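Long-range contact in structural protein ORF273 (Acidianus two-tailed virus, PDB 4ART), which is a virion protein of unknown molecular role, probably contributing to a viral particle that must withstand heat and acid: residues A[134-146]-A[153-165]. Sequence-based numbering, arbitrary orientation.
Sequences TPNLKYYIHAVVE and QYLAVNIYDIDSL
I141 and V157 meet on one face of an antiparallel hairpin, I141 CG2 lying 3.6 Å from V157 CG1, in the middle of the mixed sheet of ORF273. Strands 139-146 and 154-161 run at 167°; backbone bonds join Y140 to Y160, H142 to N158, V144 to A156 and E146 to Y154, while Y139 and I141 bond strand 87-96. From I141 to V145 and from L155 to I159 this face is aliphatic, with Y139 and D161 at its helix end. Beta-branched I141, V145, V157 and I159 suit extended strands, and L155 CD1 reaches V145 CG2 at 3.8 Å beside the small methyl of A143. I159 puts CG2 anti to its backbone N, against Y139 CD1 at 3.4 Å. Helix 23-44 covers Y139, A143 and V145. The other face is more polar: Y140 and Y160 lie side by side, planes 40° apart, with Y160 CD1 at the edge of the Y140 ring. Their phenol ends suit this mixed setting: Y140 OH bonds E92, and Y160 OH reaches a water. H142 bonds D94 and N158 bonds Q248, tying the hairpin to both flanking strands.

Where helix 162-168 begins, I162 CD1 packs against L137 CG at 3.6 Å and also touches the Y139 backbone; I162 N bonds K138 O. Looser and wetter is the solvent side beside it, where K138 NZ stands 4.2 Å from D161 OD2, joined through a water. D161, an N-cap, accepts S164 N on OD1. At the hairpin's far end, a classic beta bulge sets Q153 and Y154 against E146 O, which accepts from both nitrogens. Apolar packing and backbone bonds thus make a tightly packed centre with a charged, water-bridged border, consistent with a thermostable protein.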
loop_
_atom_site.group_PDB
_atom_site.type_symbol
_atom_site.label_atom_id
_atom_site.label_comp_id
_atom_site.label_asym_id
_atom_site.label_seq_id
_atom_site.Cartn_x
_atom_site.Cartn_y
_atom_site.Cartn_z
ATOM N N THR A 134 -0.442 -23.265 4.628
ATOM C CA THR A 134 0.143 -23.513 3.283
ATOM C C THR A 134 1.595 -23.953 3.583
ATOM O O THR A 134 2.537 -23.144 3.507
ATOM C CB THR A 134 0.014 -22.251 2.397
ATOM O OG1 THR A 134 -1.314 -21.725 2.520
ATOM C CG2 THR A 134 0.326 -22.481 0.968
ATOM N N PRO A 135 1.770 -25.217 4.045
ATOM C CA PRO A 135 3.099 -25.642 4.492
ATOM C C PRO A 135 4.164 -25.883 3.440
ATOM O O PRO A 135 5.328 -25.921 3.821
ATOM C CB PRO A 135 2.800 -26.922 5.293
ATOM C CG PRO A 135 1.628 -27.487 4.626
ATOM C CD PRO A 135 0.779 -26.297 4.253
ATOM N N ASN A 136 3.802 -26.103 2.165
ATOM C CA ASN A 136 4.793 -26.466 1.117
ATOM C C ASN A 136 5.146 -25.348 0.099
ATOM O O ASN A 136 5.701 -25.590 -0.994
ATOM C CB ASN A 136 4.376 -27.775 0.458
ATOM C CG ASN A 136 3.863 -28.789 1.474
ATOM O OD1 ASN A 136 4.462 -29.022 2.539
ATOM N ND2 ASN A 136 2.709 -29.366 1.210
ATOM N N LEU A 137 4.822 -24.116 0.489
ATOM C CA LEU A 137 5.063 -22.914 -0.284
ATOM C C LEU A 137 6.564 -22.628 -0.308
ATOM O O LEU A 137 7.193 -22.517 0.743
ATOM C CB LEU A 137 4.309 -21.793 0.416
ATOM C CG LEU A 137 4.086 -20.510 -0.315
ATOM C CD1 LEU A 137 3.406 -20.702 -1.614
ATOM C CD2 LEU A 137 3.202 -19.680 0.467
ATOM N N LYS A 138 7.145 -22.541 -1.503
ATOM C CA LYS A 138 8.582 -22.269 -1.628
ATOM C C LYS A 138 8.830 -20.835 -2.112
ATOM O O LYS A 138 9.780 -20.190 -1.665
ATOM C CB LYS A 138 9.238 -23.279 -2.574
ATOM C CG LYS A 138 10.773 -23.238 -2.578
ATOM C CD LYS A 138 11.349 -24.317 -3.465
ATOM C CE LYS A 138 12.844 -24.238 -3.630
ATOM N NZ LYS A 138 13.554 -24.861 -2.482
ATOM N N TYR A 139 7.974 -20.332 -3.021
ATOM C CA TYR A 139 8.185 -19.031 -3.636
ATOM C C TYR A 139 7.107 -18.012 -3.478
ATOM O O TYR A 139 5.917 -18.327 -3.450
ATOM C CB TYR A 139 8.467 -19.199 -5.139
ATOM C CG TYR A 139 9.734 -19.972 -5.461
ATOM C CD1 TYR A 139 10.973 -19.350 -5.446
ATOM C CD2 TYR A 139 9.677 -21.309 -5.855
ATOM C CE1 TYR A 139 12.136 -20.046 -5.786
ATOM C CE2 TYR A 139 10.833 -22.020 -6.188
ATOM C CZ TYR A 139 12.064 -21.385 -6.147
ATOM O OH TYR A 139 13.229 -22.059 -6.460
ATOM N N TYR A 140 7.550 -16.758 -3.393
ATOM C CA TYR A 140 6.682 -15.605 -3.416
ATOM C C TYR A 140 6.989 -14.892 -4.734
ATOM O O TYR A 140 8.147 -14.591 -5.023
ATOM C CB TYR A 140 6.873 -14.665 -2.201
ATOM C CG TYR A 140 6.173 -13.333 -2.428
ATOM C CD1 TYR A 140 4.814 -13.194 -2.212
ATOM C CD2 TYR A 140 6.857 -12.244 -2.970
ATOM C CE1 TYR A 140 4.154 -11.992 -2.495
ATOM C CE2 TYR A 140 6.209 -11.054 -3.280
ATOM C CZ TYR A 140 4.862 -10.922 -3.026
ATOM O OH TYR A 140 4.285 -9.702 -3.297
ATOM N N ILE A 141 5.950 -14.651 -5.543
ATOM C CA ILE A 141 6.140 -14.017 -6.858
ATOM C C ILE A 141 5.394 -12.690 -6.933
ATOM O O ILE A 141 4.204 -12.621 -6.649
ATOM C CB ILE A 141 5.749 -14.975 -8.031
ATOM C CG1 ILE A 141 6.490 -16.320 -7.923
ATOM C CG2 ILE A 141 5.962 -14.314 -9.386
ATOM C CD1 ILE A 141 6.112 -17.380 -9.011
ATOM N N HIS A 142 6.109 -11.648 -7.323
ATOM C CA HIS A 142 5.534 -10.334 -7.524
ATOM C C HIS A 142 5.614 -10.018 -8.992
ATOM O O HIS A 142 6.719 -9.939 -9.533
ATOM C CB HIS A 142 6.254 -9.268 -6.683
ATOM C CG HIS A 142 5.570 -7.915 -6.717
ATOM N ND1 HIS A 142 6.259 -6.770 -6.419
ATOM C CD2 HIS A 142 4.268 -7.575 -6.956
ATOM C CE1 HIS A 142 5.388 -5.768 -6.521
ATOM N NE2 HIS A 142 4.181 -6.193 -6.845
ATOM N N ALA A 143 4.442 -9.944 -9.655
ATOM C CA ALA A 143 4.319 -9.621 -11.077
ATOM C C ALA A 143 3.832 -8.196 -11.196
ATOM O O ALA A 143 2.902 -7.820 -10.502
ATOM C CB ALA A 143 3.358 -10.573 -11.770
ATOM N N VAL A 144 4.503 -7.383 -12.010
ATOM C CA VAL A 144 4.112 -5.978 -12.193
ATOM C C VAL A 144 3.842 -5.718 -13.655
ATOM O O VAL A 144 4.699 -5.984 -14.500
ATOM C CB VAL A 144 5.124 -4.949 -11.590
ATOM C CG1 VAL A 144 4.524 -3.541 -11.534
ATOM C CG2 VAL A 144 5.602 -5.385 -10.203
ATOM N N VAL A 145 2.637 -5.256 -13.959
ATOM C CA VAL A 145 2.250 -4.929 -15.326
ATOM C C VAL A 145 2.148 -3.409 -15.478
ATOM O O VAL A 145 1.455 -2.750 -14.687
ATOM C CB VAL A 145 0.959 -5.648 -15.777
ATOM C CG1 VAL A 145 0.747 -5.496 -17.277
ATOM C CG2 VAL A 145 0.990 -7.124 -15.394
ATOM N N GLU A 146 2.863 -2.869 -16.475
ATOM C CA GLU A 146 2.867 -1.451 -16.829
ATOM C C GLU A 146 1.930 -1.221 -18.032
ATOM O O GLU A 146 2.121 -1.846 -19.078
ATOM C CB GLU A 146 4.304 -0.969 -17.134
ATOM C CG GLU A 146 4.420 0.344 -17.892
ATOM C CD GLU A 146 4.015 1.613 -17.168
ATOM O OE1 GLU A 146 3.859 1.594 -15.924
ATOM O OE2 GLU A 146 3.867 2.644 -17.862
ATOM N N GLN A 153 1.940 -2.477 -21.808
ATOM C CA GLN A 153 3.258 -2.240 -22.384
ATOM C C GLN A 153 4.287 -3.277 -21.911
ATOM O O GLN A 153 4.986 -3.846 -22.750
ATOM C CB GLN A 153 3.780 -0.832 -22.046
ATOM C CG GLN A 153 2.859 0.348 -22.343
ATOM C CD GLN A 153 3.630 1.638 -22.193
ATOM O OE1 GLN A 153 4.463 1.987 -23.032
ATOM N NE2 GLN A 153 3.420 2.348 -21.090
ATOM N N TYR A 154 4.429 -3.472 -20.572
ATOM C CA TYR A 154 5.438 -4.379 -20.020
ATOM C C TYR A 154 4.977 -5.216 -18.852
ATOM O O TYR A 154 4.049 -4.848 -18.135
ATOM C CB TYR A 154 6.713 -3.607 -19.607
ATOM C CG TYR A 154 7.207 -2.613 -20.634
ATOM C CD1 TYR A 154 7.871 -3.040 -21.789
ATOM C CD2 TYR A 154 7.036 -1.245 -20.449
ATOM C CE1 TYR A 154 8.352 -2.126 -22.733
ATOM C CE2 TYR A 154 7.491 -0.322 -21.396
ATOM C CZ TYR A 154 8.161 -0.768 -22.531
ATOM O OH TYR A 154 8.614 0.131 -23.471
ATOM N N LEU A 155 5.676 -6.338 -18.647
ATOM C CA LEU A 155 5.508 -7.247 -17.521
ATOM C C LEU A 155 6.871 -7.551 -16.949
ATOM O O LEU A 155 7.814 -7.769 -17.694
ATOM C CB LEU A 155 4.780 -8.566 -17.935
ATOM C CG LEU A 155 4.768 -9.744 -16.917
ATOM C CD1 LEU A 155 4.008 -9.397 -15.641
ATOM C CD2 LEU A 155 4.204 -11.009 -17.534
ATOM N N ALA A 156 6.977 -7.512 -15.618
ATOM C CA ALA A 156 8.174 -7.881 -14.882
ATOM C C ALA A 156 7.740 -8.878 -13.822
ATOM O O ALA A 156 6.742 -8.669 -13.138
ATOM C CB ALA A 156 8.817 -6.673 -14.238
ATOM N N VAL A 157 8.423 -10.007 -13.769
ATOM C CA VAL A 157 8.091 -11.064 -12.823
ATOM C C VAL A 157 9.323 -11.201 -11.910
ATOM O O VAL A 157 10.424 -11.464 -12.408
ATOM C CB VAL A 157 7.769 -12.403 -13.544
ATOM C CG1 VAL A 157 7.382 -13.488 -12.538
ATOM C CG2 VAL A 157 6.704 -12.246 -14.631
ATOM N N ASN A 158 9.121 -11.024 -10.597
ATOM C CA ASN A 158 10.153 -11.137 -9.546
ATOM C C ASN A 158 9.867 -12.340 -8.667
ATOM O O ASN A 158 8.834 -12.384 -8.022
ATOM C CB ASN A 158 10.191 -9.853 -8.678
ATOM C CG ASN A 158 10.743 -8.669 -9.433
ATOM O OD1 ASN A 158 11.726 -8.769 -10.125
ATOM N ND2 ASN A 158 9.954 -7.636 -9.627
ATOM N N ILE A 159 10.798 -13.301 -8.626
ATOM C CA ILE A 159 10.660 -14.527 -7.855
ATOM C C ILE A 159 11.565 -14.529 -6.633
ATOM O O ILE A 159 12.788 -14.505 -6.753
ATOM C CB ILE A 159 10.842 -15.766 -8.770
ATOM C CG1 ILE A 159 9.843 -15.718 -9.955
ATOM C CG2 ILE A 159 10.682 -17.021 -7.961
ATOM C CD1 ILE A 159 10.184 -16.585 -11.068
ATOM N N TYR A 160 10.953 -14.627 -5.450
ATOM C CA TYR A 160 11.676 -14.640 -4.170
ATOM C C TYR A 160 11.527 -16.000 -3.535
ATOM O O TYR A 160 10.429 -16.539 -3.482
ATOM C CB TYR A 160 11.070 -13.589 -3.203
ATOM C CG TYR A 160 11.094 -12.162 -3.717
ATOM C CD1 TYR A 160 10.071 -11.672 -4.522
ATOM C CD2 TYR A 160 12.167 -11.312 -3.432
ATOM C CE1 TYR A 160 10.109 -10.375 -5.027
ATOM C CE2 TYR A 160 12.203 -10.010 -3.911
ATOM C CZ TYR A 160 11.181 -9.549 -4.720
ATOM O OH TYR A 160 11.211 -8.252 -5.158
ATOM N N ASP A 161 12.610 -16.510 -2.992
ATOM C CA ASP A 161 12.646 -17.752 -2.221
ATOM C C ASP A 161 12.219 -17.323 -0.815
ATOM O O ASP A 161 12.883 -16.481 -0.215
ATOM C CB ASP A 161 14.081 -18.335 -2.193
ATOM C CG ASP A 161 14.186 -19.613 -1.370
ATOM O OD1 ASP A 161 14.408 -19.522 -0.161
ATOM O OD2 ASP A 161 13.987 -20.687 -1.926
ATOM N N ILE A 162 11.124 -17.884 -0.298
ATOM C CA ILE A 162 10.563 -17.505 1.004
ATOM C C ILE A 162 11.525 -17.717 2.183
ATOM O O ILE A 162 11.642 -16.827 3.013
ATOM C CB ILE A 162 9.121 -18.106 1.216
ATOM C CG1 ILE A 162 8.135 -17.509 0.163
ATOM C CG2 ILE A 162 8.617 -17.899 2.671
ATOM C CD1 ILE A 162 6.833 -18.180 0.035
ATOM N N ASP A 163 12.216 -18.865 2.243
ATOM C CA ASP A 163 13.175 -19.176 3.312
ATOM C C ASP A 163 14.289 -18.154 3.386
ATOM O O ASP A 163 14.652 -17.715 4.477
ATOM C CB ASP A 163 13.832 -20.558 3.079
ATOM C CG ASP A 163 12.932 -21.757 3.214
ATOM O OD1 ASP A 163 11.862 -21.626 3.847
ATOM O OD2 ASP A 163 13.327 -22.850 2.739
ATOM N N SER A 164 14.856 -17.823 2.217
ATOM C CA SER A 164 15.976 -16.891 2.054
ATOM C C SER A 164 15.553 -15.527 2.509
ATOM O O SER A 164 16.272 -14.895 3.276
ATOM C CB SER A 164 16.421 -16.842 0.595
ATOM O OG SER A 164 17.450 -17.786 0.404
ATOM N N LEU A 165 14.367 -15.094 2.081
ATOM C CA LEU A 165 13.795 -13.828 2.479
ATOM C C LEU A 165 13.554 -13.763 3.994
ATOM O O LEU A 165 13.928 -12.775 4.627
ATOM C CB LEU A 165 12.486 -13.599 1.705
ATOM C CG LEU A 165 11.968 -12.194 1.700
ATOM C CD1 LEU A 165 13.075 -11.182 1.341
ATOM C CD2 LEU A 165 10.850 -12.068 0.719
HETATM O O HOH W 1 11.334 -21.264 0.205
HETATM O O HOH W 2 13.546 -22.794 -0.625
HETATM O O HOH W 3 15.231 -20.976 -4.965
HETATM O O HOH W 4 9.503 -7.065 -6.979
#